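Local coordinates for putative lipoprotein (Bacteroides thetaiotaomicron, PDB 4Q1Z) that is of unknown function but is a two-domain protein of the DUF4876 family, probably a lipoprotein, at residues Ala150-Thr156 with Tyr257-Gly263; Glu176-Lys180 with Met251-Tyr257; Asp309-Ala313 with Lys323-Gly327. All coordinates share one frame; numbering follows the deposited sequence.

Interaction 1 of 3, residues Ala150-Thr156 with Tyr257-Gly263; sequences ANLTPGT and YLTSVFG
The phenol of Y257 reaches the side-chain amide of N151, and its OH donates to OD1 of N151 over 2.6 Å. OD1 lies at the edge of the tyrosine ring, in its plane, while the amide and ring planes stand 60° apart. The hydroxyl meets the amide oxygen from the side, with a C=O...OH angle of 110°, and is tilted 34° from the carbonyl plane. Y257 can make this reach because its CG is anti to the backbone N, which carries the ring out to the strand. The other end of the amide, ND2, gives a weak hydrogen bond to E176. Further along, past the cis peptide before P154, the hydroxyls of T156 and S260 pair, OG1 to OG at 2.8 Å, and either could donate. The methyl CG2 of T156 rests 3.7 Å from CD2 of F262. Between these two polar pairs a water accepts from the backbone N of S260 at 2.9 Å and donates to the carbonyl O of G155 at 3.3 Å; R324 also bonds that carbonyl. S260 O in turn receives the amide N of G263 at 3.0 Å, closing a type I turn. T259 spends its hydroxyl on Y132. Buried N151 thus has both amide ends engaged and G155 O has two donors, so side chains and solvent hold the loop, with no backbone hydrogen bond between the two segments.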
loop_
_atom_site.group_PDB
_atom_site.type_symbol
_atom_site.label_atom_id
_atom_site.label_comp_id
_atom_site.label_asym_id
_atom_site.label_seq_id
_atom_site.Cartn_x
_atom_site.Cartn_y
_atom_site.Cartn_z
ATOM N N ALA A 150 6.735 -1.473 -10.157
ATOM C CA ALA A 150 8.122 -1.582 -10.576
ATOM C C ALA A 150 9.053 -2.018 -9.430
ATOM O O ALA A 150 8.775 -1.772 -8.248
ATOM C CB ALA A 150 8.606 -0.242 -11.145
ATOM N N ASN A 151 10.171 -2.662 -9.811
ATOM C CA ASN A 151 11.298 -2.960 -8.932
ATOM C C ASN A 151 12.408 -2.013 -9.387
ATOM O O ASN A 151 12.496 -1.688 -10.574
ATOM C CB ASN A 151 11.715 -4.445 -8.923
ATOM C CG ASN A 151 12.408 -4.934 -10.163
ATOM O OD1 ASN A 151 11.791 -5.109 -11.199
ATOM N ND2 ASN A 151 13.705 -5.181 -10.080
ATOM N N LEU A 152 13.175 -1.484 -8.459
ATOM C CA LEU A 152 14.194 -0.508 -8.835
ATOM C C LEU A 152 15.548 -1.156 -8.984
ATOM O O LEU A 152 15.774 -2.242 -8.462
ATOM C CB LEU A 152 14.291 0.678 -7.815
ATOM C CG LEU A 152 13.011 1.329 -7.258
ATOM C CD1 LEU A 152 13.375 2.430 -6.347
ATOM C CD2 LEU A 152 12.116 1.901 -8.359
ATOM N N THR A 153 16.460 -0.445 -9.661
ATOM C CA THR A 153 17.855 -0.820 -9.845
ATOM C C THR A 153 18.756 -0.053 -8.824
ATOM O O THR A 153 18.438 1.099 -8.490
ATOM C CB THR A 153 18.299 -0.546 -11.292
ATOM O OG1 THR A 153 19.555 -1.204 -11.531
ATOM C CG2 THR A 153 18.427 0.932 -11.607
ATOM N N PRO A 154 19.911 -0.618 -8.369
ATOM C CA PRO A 154 20.436 -1.992 -8.597
ATOM C C PRO A 154 19.480 -3.034 -8.023
ATOM O O PRO A 154 19.040 -2.840 -6.896
ATOM C CB PRO A 154 21.784 -1.977 -7.836
ATOM C CG PRO A 154 22.133 -0.518 -7.705
ATOM C CD PRO A 154 20.815 0.138 -7.481
ATOM N N GLY A 155 19.120 -4.064 -8.812
ATOM C CA GLY A 155 18.233 -5.163 -8.419
ATOM C C GLY A 155 18.496 -5.660 -7.013
ATOM O O GLY A 155 17.587 -5.677 -6.188
ATOM N N THR A 156 19.771 -5.999 -6.716
ATOM C CA THR A 156 20.259 -6.349 -5.374
ATOM C C THR A 156 20.966 -5.139 -4.797
ATOM O O THR A 156 21.719 -4.481 -5.501
ATOM C CB THR A 156 21.191 -7.569 -5.407
ATOM O OG1 THR A 156 20.611 -8.588 -6.230
ATOM C CG2 THR A 156 21.495 -8.115 -3.993
ATOM N N TYR A 257 9.587 -13.404 -13.369
ATOM C CA TYR A 257 9.813 -12.105 -12.801
ATOM C C TYR A 257 10.299 -12.388 -11.409
ATOM O O TYR A 257 9.526 -12.463 -10.442
ATOM C CB TYR A 257 8.549 -11.220 -12.875
ATOM C CG TYR A 257 8.762 -9.835 -12.291
ATOM C CD1 TYR A 257 9.886 -9.078 -12.627
ATOM C CD2 TYR A 257 7.848 -9.287 -11.395
ATOM C CE1 TYR A 257 10.111 -7.826 -12.060
ATOM C CE2 TYR A 257 8.043 -8.021 -10.851
ATOM C CZ TYR A 257 9.180 -7.296 -11.185
ATOM O OH TYR A 257 9.391 -6.056 -10.655
ATOM N N LEU A 258 11.605 -12.645 -11.318
ATOM C CA LEU A 258 12.230 -12.935 -10.041
ATOM C C LEU A 258 12.925 -11.689 -9.554
ATOM O O LEU A 258 13.959 -11.310 -10.101
ATOM C CB LEU A 258 13.197 -14.147 -10.136
ATOM C CG LEU A 258 14.043 -14.469 -8.896
ATOM C CD1 LEU A 258 13.196 -14.983 -7.739
ATOM C CD2 LEU A 258 15.128 -15.423 -9.224
ATOM N N THR A 259 12.356 -11.041 -8.531
ATOM C CA THR A 259 12.990 -9.904 -7.866
ATOM C C THR A 259 14.079 -10.511 -6.903
ATOM O O THR A 259 14.049 -11.702 -6.613
ATOM C CB THR A 259 11.941 -8.969 -7.224
ATOM O OG1 THR A 259 11.228 -9.607 -6.163
ATOM C CG2 THR A 259 10.960 -8.413 -8.242
ATOM N N SER A 260 15.078 -9.721 -6.491
ATOM C CA SER A 260 16.180 -10.169 -5.621
ATOM C C SER A 260 15.696 -10.947 -4.379
ATOM O O SER A 260 14.891 -10.428 -3.592
ATOM C CB SER A 260 17.018 -8.971 -5.179
ATOM O OG SER A 260 18.318 -9.367 -4.785
ATOM N N VAL A 261 16.193 -12.197 -4.215
ATOM C CA VAL A 261 15.899 -13.052 -3.053
ATOM C C VAL A 261 16.638 -12.441 -1.807
ATOM O O VAL A 261 16.357 -12.819 -0.665
ATOM C CB VAL A 261 16.206 -14.566 -3.289
ATOM C CG1 VAL A 261 15.369 -15.137 -4.443
ATOM C CG2 VAL A 261 17.696 -14.826 -3.517
ATOM N N PHE A 262 17.527 -11.442 -2.037
ATOM C CA PHE A 262 18.194 -10.681 -0.980
ATOM C C PHE A 262 17.405 -9.442 -0.569
ATOM O O PHE A 262 17.884 -8.684 0.246
ATOM C CB PHE A 262 19.563 -10.204 -1.451
ATOM C CG PHE A 262 20.592 -11.272 -1.658
ATOM C CD1 PHE A 262 21.214 -11.881 -0.573
ATOM C CD2 PHE A 262 20.979 -11.644 -2.940
ATOM C CE1 PHE A 262 22.189 -12.869 -0.765
ATOM C CE2 PHE A 262 21.965 -12.620 -3.137
ATOM C CZ PHE A 262 22.566 -13.224 -2.047
ATOM N N GLY A 263 16.258 -9.191 -1.175
ATOM C CA GLY A 263 15.477 -7.991 -0.942
ATOM C C GLY A 263 15.581 -7.070 -2.134
ATOM O O GLY A 263 16.684 -6.716 -2.583
HETATM O O HOH W 1 15.033 -7.097 -7.649
#

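Interaction 2 of 3, residues Glu176-Lys180 with Met251-Tyr257; sequences ERVWK and MGSIPQY
NE1 of W179 sits 3.4 Å above the plane of the Y257 ring, over its centre, so the indole presents its edge to the phenol face, while R177 runs alongside the same tyrosine; these three side chains account for most of the buried surface. The five-membered ring of W179 and the phenol have centroids 4.5 Å apart and planes at 57°, edge-to-face. The far, six-membered end of the indole is met by the selenomethionine M251, whose CE comes to 3.7 Å from CZ3 of W179, the two side chains crossing at about a right angle. R177 passes the tyrosine in the opposite sense, its CD 3.7 Å from CD1 of Y257, with the guanidinium plane turned 79° from the ring. A bend at chi3 of the arginine brings R177 NH1 to the carbonyl O of M251, a 3.0 Å bond with an N-H...O angle of 156°, made in the carbonyl plane on a lone pair and close to the guanidinium plane. R177 NH2 lies 3.6 Å from CB of I254. H242 also pairs with NH1, and Y245 adds a cation-pi contact. Strand 177-180 lies between strands 148-152 and 238-245 of the large mixed sheet, with the loop that follows 238-245 folded back over its R177 and W179 side chains and F225 packed against both W179 and Y257.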
loop_
_atom_site.group_PDB
_atom_site.type_symbol
_atom_site.label_atom_id
_atom_site.label_comp_id
_atom_site.label_asym_id
_atom_site.label_seq_id
_atom_site.Cartn_x
_atom_site.Cartn_y
_atom_site.Cartn_z
ATOM N N GLU A 176 13.996 -1.081 -13.026
ATOM C CA GLU A 176 14.594 -2.192 -13.747
ATOM C C GLU A 176 13.534 -2.748 -14.720
ATOM O O GLU A 176 13.765 -2.773 -15.942
ATOM C CB GLU A 176 15.083 -3.253 -12.757
ATOM C CG GLU A 176 15.883 -4.368 -13.404
ATOM C CD GLU A 176 15.987 -5.606 -12.544
ATOM O OE1 GLU A 176 16.865 -5.628 -11.653
ATOM O OE2 GLU A 176 15.175 -6.542 -12.739
ATOM N N ARG A 177 12.354 -3.159 -14.158
ATOM C CA ARG A 177 11.173 -3.660 -14.888
ATOM C C ARG A 177 9.906 -2.968 -14.348
ATOM O O ARG A 177 9.812 -2.694 -13.155
ATOM C CB ARG A 177 11.047 -5.198 -14.827
ATOM C CG ARG A 177 10.168 -5.738 -15.954
ATOM C CD ARG A 177 9.912 -7.224 -15.867
ATOM N NE ARG A 177 11.135 -8.028 -15.964
ATOM C CZ ARG A 177 11.610 -8.554 -17.094
ATOM N NH1 ARG A 177 10.986 -8.347 -18.246
ATOM N NH2 ARG A 177 12.720 -9.277 -17.079
ATOM N N VAL A 178 8.983 -2.627 -15.250
ATOM C CA VAL A 178 7.713 -1.921 -14.975
ATOM C C VAL A 178 6.547 -2.744 -15.559
ATOM O O VAL A 178 6.623 -3.237 -16.688
ATOM C CB VAL A 178 7.678 -0.447 -15.529
ATOM C CG1 VAL A 178 6.481 0.320 -14.980
ATOM C CG2 VAL A 178 8.992 0.316 -15.271
ATOM N N TRP A 179 5.510 -2.926 -14.750
ATOM C CA TRP A 179 4.249 -3.584 -15.077
ATOM C C TRP A 179 3.129 -2.612 -14.766
ATOM O O TRP A 179 3.344 -1.629 -14.048
ATOM C CB TRP A 179 4.042 -4.884 -14.259
ATOM C CG TRP A 179 5.107 -5.923 -14.394
ATOM C CD1 TRP A 179 6.270 -6.008 -13.676
ATOM C CD2 TRP A 179 5.057 -7.096 -15.221
ATOM N NE1 TRP A 179 6.983 -7.117 -14.071
ATOM C CE2 TRP A 179 6.235 -7.831 -14.978
ATOM C CE3 TRP A 179 4.125 -7.599 -16.150
ATOM C CZ2 TRP A 179 6.488 -9.068 -15.603
ATOM C CZ3 TRP A 179 4.412 -8.783 -16.820
ATOM C CH2 TRP A 179 5.576 -9.510 -16.535
ATOM N N LYS A 180 1.929 -2.892 -15.277
ATOM C CA LYS A 180 0.737 -2.122 -14.932
ATOM C C LYS A 180 -0.454 -3.051 -14.811
ATOM O O LYS A 180 -0.461 -4.158 -15.350
ATOM C CB LYS A 180 0.451 -0.938 -15.886
ATOM C CG LYS A 180 -0.127 -1.256 -17.250
ATOM C CD LYS A 180 -0.413 0.050 -17.960
ATOM C CE LYS A 180 -0.707 -0.146 -19.418
ATOM N NZ LYS A 180 -1.085 1.134 -20.069
HETATM N N MSE A 251 8.691 -8.292 -23.122
HETATM C CA MSE A 251 9.096 -9.023 -21.924
HETATM C C MSE A 251 10.541 -9.502 -22.010
HETATM O O MSE A 251 11.252 -9.501 -20.997
HETATM C CB MSE A 251 8.181 -10.214 -21.692
HETATM C CG MSE A 251 6.773 -9.814 -21.349
HETATM SE SE MSE A 251 5.732 -11.372 -20.882
HETATM C CE MSE A 251 4.256 -10.464 -20.166
ATOM N N GLY A 252 10.956 -9.922 -23.201
ATOM C CA GLY A 252 12.316 -10.403 -23.414
ATOM C C GLY A 252 12.534 -11.854 -23.054
ATOM O O GLY A 252 11.586 -12.635 -22.914
ATOM N N SER A 253 13.803 -12.203 -22.875
ATOM C CA SER A 253 14.280 -13.567 -22.675
ATOM C C SER A 253 14.079 -14.136 -21.259
ATOM O O SER A 253 13.948 -15.358 -21.138
ATOM C CB SER A 253 15.755 -13.659 -23.057
ATOM O OG SER A 253 16.546 -12.786 -22.264
ATOM N N ILE A 254 14.082 -13.289 -20.208
ATOM C CA ILE A 254 13.940 -13.746 -18.816
ATOM C C ILE A 254 12.623 -14.561 -18.669
ATOM O O ILE A 254 11.574 -14.118 -19.151
ATOM C CB ILE A 254 14.053 -12.566 -17.810
ATOM C CG1 ILE A 254 15.293 -11.658 -18.099
ATOM C CG2 ILE A 254 14.021 -13.023 -16.336
ATOM C CD1 ILE A 254 16.709 -12.171 -17.757
ATOM N N PRO A 255 12.697 -15.789 -18.087
ATOM C CA PRO A 255 11.486 -16.646 -17.988
ATOM C C PRO A 255 10.505 -16.325 -16.849
ATOM O O PRO A 255 9.325 -16.644 -16.989
ATOM C CB PRO A 255 12.048 -18.059 -17.795
ATOM C CG PRO A 255 13.496 -17.904 -17.508
ATOM C CD PRO A 255 13.886 -16.459 -17.516
ATOM N N GLN A 256 10.976 -15.760 -15.716
ATOM C CA GLN A 256 10.140 -15.407 -14.539
ATOM C C GLN A 256 10.489 -14.053 -14.133
ATOM O O GLN A 256 11.586 -13.610 -14.433
ATOM C CB GLN A 256 10.340 -16.313 -13.280
ATOM C CG GLN A 256 10.809 -17.734 -13.475
ATOM C CD GLN A 256 12.259 -17.941 -13.800
ATOM O OE1 GLN A 256 13.139 -17.169 -13.404
ATOM N NE2 GLN A 256 12.525 -19.038 -14.517
ATOM N N TYR A 257 9.587 -13.404 -13.369
ATOM C CA TYR A 257 9.813 -12.105 -12.801
ATOM C C TYR A 257 10.299 -12.388 -11.409
ATOM O O TYR A 257 9.526 -12.463 -10.442
ATOM C CB TYR A 257 8.549 -11.220 -12.875
ATOM C CG TYR A 257 8.762 -9.835 -12.291
ATOM C CD1 TYR A 257 9.886 -9.078 -12.627
ATOM C CD2 TYR A 257 7.848 -9.287 -11.395
ATOM C CE1 TYR A 257 10.111 -7.826 -12.060
ATOM C CE2 TYR A 257 8.043 -8.021 -10.851
ATOM C CZ TYR A 257 9.180 -7.296 -11.185
ATOM O OH TYR A 257 9.391 -6.056 -10.655
#

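Interaction 3 of 3, residues Asp309-Ala313 with Lys323-Gly327; sequences DAVEA and KRVPG
Strand residue E312 and loop residue V325 mark the nearest approach of the two backbones, with CA atoms 6.1 Å apart, and the carboxylate of E312 bridges that gap. The side chain leaves trans to the backbone N and then bends at chi2 (107°), turning the acid to the 323-325 loop. E312 OE1 accepts the amide N of V325 at 2.8 Å on its syn side and NZ of K323, also at 2.8 Å, on its anti side. E312 OE2 takes the amide N of R324 at 2.9 Å in a nearly straight bond (168°) and NH1 of R324 at 2.7 Å on its anti lone pair. Four donors thus grip one buried carboxylate, which probably favours its ionised form. The R324 guanidinium lies nearly coplanar with it, 22° apart, and R324 NH1 also reaches the carbonyl O of A313 at 3.0 Å, in the guanidinium plane. Beside this, CB of A310 packs on CG1 of V325 at 3.6 Å. K323 NZ further bonds the carbonyls of D330 and G332. This is a salt-bridge network of E312, K323 and R324, built on a carboxylate that accepts the successive backbone amides of R324 and V325, and it ties the loop to the outermost strand, 307-312, of the large mixed sheet.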
loop_
_atom_site.group_PDB
_atom_site.type_symbol
_atom_site.label_atom_id
_atom_site.label_comp_id
_atom_site.label_asym_id
_atom_site.label_seq_id
_atom_site.Cartn_x
_atom_site.Cartn_y
_atom_site.Cartn_z
ATOM N N ASP A 309 3.342 4.096 -2.974
ATOM C CA ASP A 309 4.080 3.427 -1.898
ATOM C C ASP A 309 5.407 2.861 -2.418
ATOM O O ASP A 309 5.480 2.407 -3.556
ATOM C CB ASP A 309 3.249 2.319 -1.188
ATOM C CG ASP A 309 3.770 1.842 0.192
ATOM O OD1 ASP A 309 4.447 2.624 0.887
ATOM O OD2 ASP A 309 3.410 0.730 0.607
ATOM N N ALA A 310 6.435 2.863 -1.556
ATOM C CA ALA A 310 7.772 2.331 -1.810
ATOM C C ALA A 310 8.284 1.556 -0.610
ATOM O O ALA A 310 8.085 1.979 0.522
ATOM C CB ALA A 310 8.726 3.458 -2.140
ATOM N N VAL A 311 8.899 0.389 -0.848
ATOM C CA VAL A 311 9.471 -0.478 0.199
ATOM C C VAL A 311 10.899 -0.869 -0.190
ATOM O O VAL A 311 11.112 -1.548 -1.205
ATOM C CB VAL A 311 8.605 -1.742 0.504
ATOM C CG1 VAL A 311 9.213 -2.579 1.642
ATOM C CG2 VAL A 311 7.172 -1.352 0.834
ATOM N N GLU A 312 11.868 -0.481 0.647
ATOM C CA GLU A 312 13.283 -0.816 0.437
ATOM C C GLU A 312 13.654 -2.066 1.207
ATOM O O GLU A 312 13.960 -1.974 2.393
ATOM C CB GLU A 312 14.201 0.356 0.857
ATOM C CG GLU A 312 15.685 0.113 0.645
ATOM C CD GLU A 312 16.287 0.875 -0.516
ATOM O OE1 GLU A 312 16.185 2.123 -0.505
ATOM O OE2 GLU A 312 16.887 0.238 -1.416
ATOM N N ALA A 313 13.685 -3.233 0.536
ATOM C CA ALA A 313 14.172 -4.431 1.224
ATOM C C ALA A 313 15.617 -4.651 0.811
ATOM O O ALA A 313 16.029 -4.262 -0.302
ATOM C CB ALA A 313 13.307 -5.651 0.948
ATOM N N LYS A 323 21.090 1.822 -0.254
ATOM C CA LYS A 323 19.704 2.135 -0.642
ATOM C C LYS A 323 19.566 2.592 -2.108
ATOM O O LYS A 323 20.444 3.289 -2.620
ATOM C CB LYS A 323 19.138 3.230 0.281
ATOM C CG LYS A 323 18.693 2.690 1.627
ATOM C CD LYS A 323 18.133 3.733 2.604
ATOM C CE LYS A 323 16.988 4.641 2.130
ATOM N NZ LYS A 323 15.799 3.919 1.585
ATOM N N ARG A 324 18.447 2.220 -2.770
ATOM C CA ARG A 324 18.126 2.650 -4.137
ATOM C C ARG A 324 16.716 3.290 -4.192
ATOM O O ARG A 324 16.324 3.823 -5.230
ATOM C CB ARG A 324 18.291 1.532 -5.199
ATOM C CG ARG A 324 17.556 0.201 -4.975
ATOM C CD ARG A 324 18.476 -0.758 -4.270
ATOM N NE ARG A 324 18.047 -2.142 -4.383
ATOM C CZ ARG A 324 17.494 -2.860 -3.412
ATOM N NH1 ARG A 324 17.229 -2.310 -2.234
ATOM N NH2 ARG A 324 17.193 -4.134 -3.615
ATOM N N VAL A 325 15.972 3.279 -3.075
ATOM C CA VAL A 325 14.686 3.963 -3.011
ATOM C C VAL A 325 15.007 5.404 -2.547
ATOM O O VAL A 325 15.689 5.588 -1.516
ATOM C CB VAL A 325 13.602 3.277 -2.100
ATOM C CG1 VAL A 325 12.311 4.091 -2.056
ATOM C CG2 VAL A 325 13.295 1.853 -2.544
ATOM N N PRO A 326 14.524 6.437 -3.273
ATOM C CA PRO A 326 14.724 7.807 -2.786
ATOM C C PRO A 326 14.141 7.978 -1.363
ATOM O O PRO A 326 13.036 7.500 -1.069
ATOM C CB PRO A 326 13.989 8.650 -3.830
ATOM C CG PRO A 326 13.920 7.764 -5.066
ATOM C CD PRO A 326 13.704 6.415 -4.504
ATOM N N GLY A 327 14.941 8.608 -0.486
ATOM C CA GLY A 327 14.663 8.844 0.929
ATOM C C GLY A 327 13.296 9.406 1.258
ATOM O O GLY A 327 12.726 9.058 2.296
#

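How the interactions relate
All three interactions reach the same mixed sheet: strands 148-152 and 177-180, which are neighbours, carry interactions 1 and 2, and strand 307-312 carries interaction 3, with 265-269 between 307-312 and 148-152. Interactions 1 and 2 lie 11 Å apart centre to centre and share Y257, while N151 O probably bonds E176 N between them. Interaction 3 is also 11 Å from interaction 1, joined through R324, whose NE and NH2 probably bond P154 O and G263 O. Interactions 2 and 3 do not touch: their centres are 20 Å apart. In sequence, interaction 2 falls within the span of interaction 1, and interaction 3 follows both. Interaction 1 thus links the other two, and loop 251-263 is anchored to two adjacent strands.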